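Local coordinates for DUF3299 domain-containing protein (PDB 4HSP), which is of unknown function but belongs to the DUF3299 family of the OB clan and is probably exported by means of a signal peptide, at residues A[60-65]-A[111-116]; A[75-81]-A[96-102]. All coordinates share one frame; numbering follows the deposited sequence.

Interactions 1 and 2 are neighbours in one mixed sheet, joined where strand 55-68 pairs antiparallel with strand 73-80; their centres lie about 9 Å apart. The backbone joins them directly: Tyr62 N lies 2.8 Å from Val80 O and Leu78 N 2.9 Å from Val64 O, both probable hydrogen bonds. Side chains continue the contact, since Ile63 CG1 packs 3.6 Å from Phe77 CE1. Along the chain, the 75-81/96-102 pairing is nested inside the loop that 60-65/111-116 closes. No active site is known; a bound 1,2-ethanediol, probably from the crystallisation liquor, lies about 4 Å from the side chain of Tyr99 in interaction 2.

Interaction 1 of 2, residues A[60-65]-A[111-116]; sequences PGYIVP and LYQPFW
Pro60 and Gly61 meet Trp116 and Phe115 in a short antiparallel ladder, where strand 55-68 pairs with strand 115-118 in the buried part of the mixed sheet. Gly61 and Phe115 form the hydrogen-bonded pair: Gly61 N donates to Phe115 O at 2.9 Å, and Phe115 N returns a straighter bond to Gly61 O at 2.8 Å. Pro60 and Trp116 follow as the non-hydrogen-bonded pair, and there Pro60 CB sits over the six-membered ring of Trp116 in a CH-pi contact, 3.8 Å from the ring centroid. Tyr145 of the same chain and His26 of a second subunit also meet this indole.

Beyond the ladder the chains separate, and a water takes over the bridging. It accepts from Ile63 N at 3.0 Å and donates to both Leu111 O and Gln113 O, so three backbone groups of the diverging segments are satisfied by one molecule. Tyr62 lies alongside Pro114, whose CB stands over one face of the phenol ring, while Tyr112 O lies at the edge of that ring. Ile63 divides its branches between two partners. With CG1 beside the backbone N (chi1 -66°) and the chain extended to CD1, that methyl reaches over the Phe115 ring, 4.0 Å from its centroid, whereas CG2 meets Leu111 CD2 at 3.7 Å. Leu111 CD1, the other methyl, lies against Pro65 CG at 3.7 Å, the two side chains running in opposite directions.

His88 of the second subunit packs on Tyr62 and Pro114, so the contact, largely buried, also forms part of a subunit interface. The chemistry implies a division of labour: two direct bonds fix the register, water meets the polar needs of the parting backbones, and C-H groups laid over three aromatic faces supply apolar packing.

Interaction 2 of 2, residues A[75-81]-A[96-102]; sequences TEFLLVP and QIVYVKT
From Glu76 to Leu79 the backbone runs antiparallel to Val98-Lys101, the axes of strands 77-80 and 98-102 approaching to 4.7 Å at 133° between their directions. Phe77 with Val100 and Leu79 with Val98 are hydrogen-bonded pairs, each with reciprocal N-H to O=C bonds; Thr102 N extends the ladder to Thr75 O at 2.9 Å. On the face that carries Phe77, Leu79, Val98 and Val100, a chi1 of 61° sets Phe77 CG in the position flanked by both backbone neighbours and lays its ring alongside Val100. Val100 CB then lies over one face, 3.8 Å from the centroid, and Thr102 CG2 approaches the edge.

These strands lie in the mixed sheet of a DUF3299 protein, consistent with the OB-like folds of its clan; within it Val117 of strand 115-118 packs on Phe77, Leu79 and Val100.

On the other face, Leu78 CB touches Ile97 CG2 at 3.8 Å, and Leu78 CD2 approaches the Tyr99 ring obliquely. Tyr99 OH donates to Glu76 OE1 at 2.6 Å, the carboxylate and ring planes 60° apart. Lys101 runs beside Glu76, but Lys101 NZ stays 4.7 Å from Glu76 OE1, too far for a salt bridge, while Glu67 brings a second carboxylate close to Glu76 OE2.

Interaction 1 of 2, residues A[60-65]-A[111-116]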
loop_
_atom_site.group_PDB
_atom_site.type_symbol
_atom_site.label_atom_id
_atom_site.label_comp_id
_atom_site.label_asym_id
_atom_site.label_seq_id
_atom_site.Cartn_x
_atom_site.Cartn_y
_atom_site.Cartn_z
ATOM N N PRO A 60 -20.675 -4.893 -1.459
ATOM C CA PRO A 60 -19.398 -4.186 -1.197
ATOM C C PRO A 60 -18.334 -5.154 -0.669
ATOM O O PRO A 60 -18.660 -6.197 -0.092
ATOM C CB PRO A 60 -19.798 -3.164 -0.138
ATOM C CG PRO A 60 -20.884 -3.887 0.655
ATOM C CD PRO A 60 -21.503 -4.945 -0.230
ATOM N N GLY A 61 -17.070 -4.816 -0.841
ATOM C CA GLY A 61 -16.010 -5.677 -0.333
ATOM C C GLY A 61 -14.607 -5.335 -0.784
ATOM O O GLY A 61 -14.384 -4.316 -1.429
ATOM N N TYR A 62 -13.647 -6.186 -0.396
ATOM C CA TYR A 62 -12.241 -6.034 -0.730
ATOM C C TYR A 62 -11.849 -7.076 -1.761
ATOM O O TYR A 62 -12.433 -8.156 -1.809
ATOM C CB TYR A 62 -11.383 -6.141 0.562
ATOM C CG TYR A 62 -11.447 -4.865 1.371
ATOM C CD1 TYR A 62 -10.587 -3.804 1.101
ATOM C CD2 TYR A 62 -12.444 -4.670 2.333
ATOM C CE1 TYR A 62 -10.653 -2.617 1.827
ATOM C CE2 TYR A 62 -12.505 -3.493 3.081
ATOM C CZ TYR A 62 -11.607 -2.467 2.819
ATOM O OH TYR A 62 -11.666 -1.274 3.492
ATOM N N ILE A 63 -10.899 -6.728 -2.632
ATOM C CA ILE A 63 -10.481 -7.596 -3.735
ATOM C C ILE A 63 -9.154 -8.336 -3.442
ATOM O O ILE A 63 -8.162 -7.699 -3.085
ATOM C CB ILE A 63 -10.380 -6.752 -5.008
ATOM C CG1 ILE A 63 -11.789 -6.242 -5.428
ATOM C CG2 ILE A 63 -9.647 -7.515 -6.134
ATOM C CD1 ILE A 63 -11.781 -5.281 -6.700
ATOM N N VAL A 64 -9.209 -9.701 -3.532
ATOM C CA VAL A 64 -8.109 -10.649 -3.435
ATOM C C VAL A 64 -7.841 -11.094 -4.877
ATOM O O VAL A 64 -8.578 -11.936 -5.391
ATOM C CB VAL A 64 -8.368 -11.835 -2.468
ATOM C CG1 VAL A 64 -7.138 -12.736 -2.381
ATOM C CG2 VAL A 64 -8.755 -11.344 -1.079
ATOM N N PRO A 65 -6.831 -10.507 -5.566
ATOM C CA PRO A 65 -6.610 -10.841 -6.983
ATOM C C PRO A 65 -6.187 -12.281 -7.221
ATOM O O PRO A 65 -5.432 -12.852 -6.419
ATOM C CB PRO A 65 -5.512 -9.868 -7.413
ATOM C CG PRO A 65 -4.872 -9.425 -6.188
ATOM C CD PRO A 65 -5.877 -9.473 -5.107
ATOM N N LEU A 111 -6.090 -1.526 -4.921
ATOM C CA LEU A 111 -6.796 -2.606 -4.219
ATOM C C LEU A 111 -6.737 -2.485 -2.689
ATOM O O LEU A 111 -7.091 -3.433 -1.983
ATOM C CB LEU A 111 -6.274 -3.993 -4.638
ATOM C CG LEU A 111 -6.409 -4.404 -6.120
ATOM C CD1 LEU A 111 -5.919 -5.832 -6.326
ATOM C CD2 LEU A 111 -7.837 -4.271 -6.622
ATOM N N TYR A 112 -6.333 -1.321 -2.180
ATOM C CA TYR A 112 -6.211 -0.984 -0.750
ATOM C C TYR A 112 -7.565 -0.501 -0.232
ATOM O O TYR A 112 -7.782 -0.395 0.971
ATOM C CB TYR A 112 -5.126 0.123 -0.564
ATOM C CG TYR A 112 -5.452 1.415 -1.304
ATOM C CD1 TYR A 112 -5.200 1.546 -2.669
ATOM C CD2 TYR A 112 -6.105 2.468 -0.661
ATOM C CE1 TYR A 112 -5.592 2.686 -3.375
ATOM C CE2 TYR A 112 -6.486 3.620 -1.356
ATOM C CZ TYR A 112 -6.231 3.723 -2.715
ATOM O OH TYR A 112 -6.582 4.855 -3.415
ATOM N N GLN A 113 -8.461 -0.156 -1.157
ATOM C CA GLN A 113 -9.784 0.396 -0.855
ATOM C C GLN A 113 -10.874 -0.627 -1.126
ATOM O O GLN A 113 -10.638 -1.567 -1.911
ATOM C CB GLN A 113 -10.016 1.669 -1.702
ATOM C CG GLN A 113 -10.274 1.415 -3.177
ATOM C CD GLN A 113 -9.983 2.619 -4.012
ATOM O OE1 GLN A 113 -10.592 3.680 -3.874
ATOM N NE2 GLN A 113 -9.041 2.466 -4.903
ATOM N N PRO A 114 -12.080 -0.458 -0.508
ATOM C CA PRO A 114 -13.176 -1.363 -0.843
ATOM C C PRO A 114 -13.817 -0.926 -2.153
ATOM O O PRO A 114 -13.620 0.210 -2.613
ATOM C CB PRO A 114 -14.126 -1.231 0.351
ATOM C CG PRO A 114 -13.803 0.074 0.980
ATOM C CD PRO A 114 -12.550 0.628 0.383
ATOM N N PHE A 115 -14.566 -1.837 -2.758
ATOM C CA PHE A 115 -15.291 -1.615 -4.003
ATOM C C PHE A 115 -16.721 -2.079 -3.916
ATOM O O PHE A 115 -17.056 -2.851 -3.035
ATOM C CB PHE A 115 -14.624 -2.396 -5.143
ATOM C CG PHE A 115 -13.281 -1.874 -5.567
ATOM C CD1 PHE A 115 -12.122 -2.246 -4.886
ATOM C CD2 PHE A 115 -13.162 -1.036 -6.666
ATOM C CE1 PHE A 115 -10.877 -1.753 -5.272
ATOM C CE2 PHE A 115 -11.914 -0.538 -7.045
ATOM C CZ PHE A 115 -10.783 -0.901 -6.343
ATOM N N TRP A 116 -17.552 -1.605 -4.851
ATOM C CA TRP A 116 -18.894 -2.075 -5.172
ATOM C C TRP A 116 -18.741 -2.988 -6.400
ATOM O O TRP A 116 -18.184 -2.560 -7.410
ATOM C CB TRP A 116 -19.879 -0.912 -5.476
ATOM C CG TRP A 116 -20.335 -0.157 -4.268
ATOM C CD1 TRP A 116 -19.957 1.101 -3.888
ATOM C CD2 TRP A 116 -21.201 -0.647 -3.239
ATOM N NE1 TRP A 116 -20.489 1.402 -2.657
ATOM C CE2 TRP A 116 -21.267 0.349 -2.237
ATOM C CE3 TRP A 116 -21.927 -1.839 -3.060
ATOM C CZ2 TRP A 116 -22.061 0.207 -1.096
ATOM C CZ3 TRP A 116 -22.704 -1.984 -1.922
ATOM C CH2 TRP A 116 -22.740 -0.987 -0.938
HETATM O O HOH W 1 -9.820 -3.939 -2.489
#

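Interaction 2 of 2, residues A[75-81]-A[96-102]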
loop_
_atom_site.group_PDB
_atom_site.type_symbol
_atom_site.label_atom_id
_atom_site.label_comp_id
_atom_site.label_asym_id
_atom_site.label_seq_id
_atom_site.Cartn_x
_atom_site.Cartn_y
_atom_site.Cartn_z
ATOM N N THR A 75 -8.584 -9.393 -13.489
ATOM C CA THR A 75 -9.802 -9.794 -14.179
ATOM C C THR A 75 -10.513 -10.946 -13.475
ATOM O O THR A 75 -11.655 -11.231 -13.817
ATOM C CB THR A 75 -9.476 -10.124 -15.625
ATOM O OG1 THR A 75 -8.409 -11.075 -15.653
ATOM C CG2 THR A 75 -9.123 -8.874 -16.434
ATOM N N GLU A 76 -9.848 -11.612 -12.508
ATOM C CA GLU A 76 -10.438 -12.683 -11.691
ATOM C C GLU A 76 -10.004 -12.476 -10.262
ATOM O O GLU A 76 -8.830 -12.264 -9.987
ATOM C CB GLU A 76 -10.100 -14.106 -12.183
ATOM C CG GLU A 76 -10.772 -14.485 -13.499
ATOM C CD GLU A 76 -10.500 -15.878 -14.042
ATOM O OE1 GLU A 76 -10.610 -16.859 -13.271
ATOM O OE2 GLU A 76 -10.225 -15.992 -15.259
ATOM N N PHE A 77 -10.951 -12.482 -9.346
ATOM C CA PHE A 77 -10.627 -12.249 -7.953
ATOM C C PHE A 77 -11.672 -12.776 -7.002
ATOM O O PHE A 77 -12.796 -13.060 -7.408
ATOM C CB PHE A 77 -10.438 -10.740 -7.712
ATOM C CG PHE A 77 -11.631 -9.865 -7.986
ATOM C CD1 PHE A 77 -12.561 -9.595 -6.982
ATOM C CD2 PHE A 77 -11.790 -9.250 -9.228
ATOM C CE1 PHE A 77 -13.635 -8.736 -7.213
ATOM C CE2 PHE A 77 -12.862 -8.391 -9.462
ATOM C CZ PHE A 77 -13.771 -8.123 -8.444
ATOM N N LEU A 78 -11.306 -12.851 -5.705
ATOM C CA LEU A 78 -12.251 -13.153 -4.629
ATOM C C LEU A 78 -12.703 -11.834 -4.014
ATOM O O LEU A 78 -11.866 -10.974 -3.728
ATOM C CB LEU A 78 -11.650 -14.063 -3.543
ATOM C CG LEU A 78 -11.028 -15.414 -3.950
ATOM C CD1 LEU A 78 -10.372 -16.092 -2.734
ATOM C CD2 LEU A 78 -12.062 -16.370 -4.626
ATOM N N LEU A 79 -14.026 -11.657 -3.860
ATOM C CA LEU A 79 -14.651 -10.552 -3.147
ATOM C C LEU A 79 -14.911 -11.070 -1.754
ATOM O O LEU A 79 -15.514 -12.135 -1.575
ATOM C CB LEU A 79 -15.943 -10.051 -3.829
ATOM C CG LEU A 79 -16.546 -8.767 -3.255
ATOM C CD1 LEU A 79 -15.584 -7.545 -3.497
ATOM C CD2 LEU A 79 -17.908 -8.518 -3.849
ATOM N N VAL A 80 -14.347 -10.375 -0.774
ATOM C CA VAL A 80 -14.385 -10.735 0.642
ATOM C C VAL A 80 -14.889 -9.513 1.454
ATOM O O VAL A 80 -14.766 -8.366 0.985
ATOM C CB VAL A 80 -12.968 -11.212 1.097
ATOM C CG1 VAL A 80 -12.602 -12.561 0.458
ATOM C CG2 VAL A 80 -11.918 -10.160 0.761
ATOM N N PRO A 81 -15.413 -9.729 2.677
ATOM C CA PRO A 81 -15.959 -8.596 3.447
ATOM C C PRO A 81 -14.905 -7.787 4.220
ATOM O O PRO A 81 -15.248 -6.797 4.867
ATOM C CB PRO A 81 -16.951 -9.268 4.426
ATOM C CG PRO A 81 -16.838 -10.744 4.203
ATOM C CD PRO A 81 -15.631 -11.010 3.391
ATOM N N GLN A 96 -19.093 -16.386 2.550
ATOM C CA GLN A 96 -18.656 -15.010 2.802
ATOM C C GLN A 96 -17.533 -14.682 1.788
ATOM O O GLN A 96 -16.651 -13.874 2.044
ATOM C CB GLN A 96 -18.230 -14.797 4.287
ATOM C CG GLN A 96 -19.368 -14.944 5.333
ATOM C CD GLN A 96 -20.386 -13.821 5.320
ATOM O OE1 GLN A 96 -20.285 -12.856 6.088
ATOM N NE2 GLN A 96 -21.422 -13.940 4.481
ATOM N N ILE A 97 -17.593 -15.341 0.617
ATOM C CA ILE A 97 -16.677 -15.168 -0.518
ATOM C C ILE A 97 -17.475 -15.293 -1.817
ATOM O O ILE A 97 -18.296 -16.194 -1.949
ATOM C CB ILE A 97 -15.465 -16.165 -0.541
ATOM C CG1 ILE A 97 -14.799 -16.355 0.850
ATOM C CG2 ILE A 97 -14.440 -15.757 -1.632
ATOM C CD1 ILE A 97 -13.523 -17.244 0.880
ATOM N N VAL A 98 -17.205 -14.400 -2.772
ATOM C CA VAL A 98 -17.723 -14.428 -4.134
ATOM C C VAL A 98 -16.520 -14.515 -5.103
ATOM O O VAL A 98 -15.623 -13.675 -5.038
ATOM C CB VAL A 98 -18.626 -13.201 -4.463
ATOM C CG1 VAL A 98 -19.259 -13.339 -5.841
ATOM C CG2 VAL A 98 -19.694 -12.988 -3.388
ATOM N N TYR A 99 -16.506 -15.521 -5.985
ATOM C CA TYR A 99 -15.518 -15.631 -7.060
ATOM C C TYR A 99 -16.043 -14.748 -8.204
ATOM O O TYR A 99 -17.114 -15.016 -8.755
ATOM C CB TYR A 99 -15.344 -17.097 -7.489
ATOM C CG TYR A 99 -14.211 -17.369 -8.455
ATOM C CD1 TYR A 99 -14.356 -17.131 -9.822
ATOM C CD2 TYR A 99 -13.035 -17.987 -8.023
ATOM C CE1 TYR A 99 -13.326 -17.415 -10.723
ATOM C CE2 TYR A 99 -12.007 -18.299 -8.917
ATOM C CZ TYR A 99 -12.153 -18.004 -10.267
ATOM O OH TYR A 99 -11.132 -18.314 -11.142
ATOM N N VAL A 100 -15.332 -13.651 -8.499
ATOM C CA VAL A 100 -15.733 -12.670 -9.514
ATOM C C VAL A 100 -14.816 -12.763 -10.745
ATOM O O VAL A 100 -13.612 -12.920 -10.592
ATOM C CB VAL A 100 -15.735 -11.227 -8.931
ATOM C CG1 VAL A 100 -16.347 -10.220 -9.896
ATOM C CG2 VAL A 100 -16.427 -11.168 -7.587
ATOM N N LYS A 101 -15.428 -12.682 -11.957
ATOM C CA LYS A 101 -14.826 -12.584 -13.302
ATOM C C LYS A 101 -15.308 -11.254 -13.904
ATOM O O LYS A 101 -16.511 -10.979 -13.863
ATOM C CB LYS A 101 -15.203 -13.779 -14.222
ATOM C CG LYS A 101 -14.539 -15.100 -13.848
ATOM C CD LYS A 101 -14.713 -16.164 -14.929
ATOM C CE LYS A 101 -14.300 -17.545 -14.446
ATOM N NZ LYS A 101 -14.350 -18.577 -15.525
ATOM N N THR A 102 -14.383 -10.402 -14.372
ATOM C CA THR A 102 -14.747 -9.108 -14.972
ATOM C C THR A 102 -13.986 -8.871 -16.314
ATOM O O THR A 102 -12.782 -9.135 -16.413
ATOM C CB THR A 102 -14.556 -7.934 -13.970
ATOM O OG1 THR A 102 -15.010 -6.717 -14.569
ATOM C CG2 THR A 102 -13.122 -7.757 -13.492
#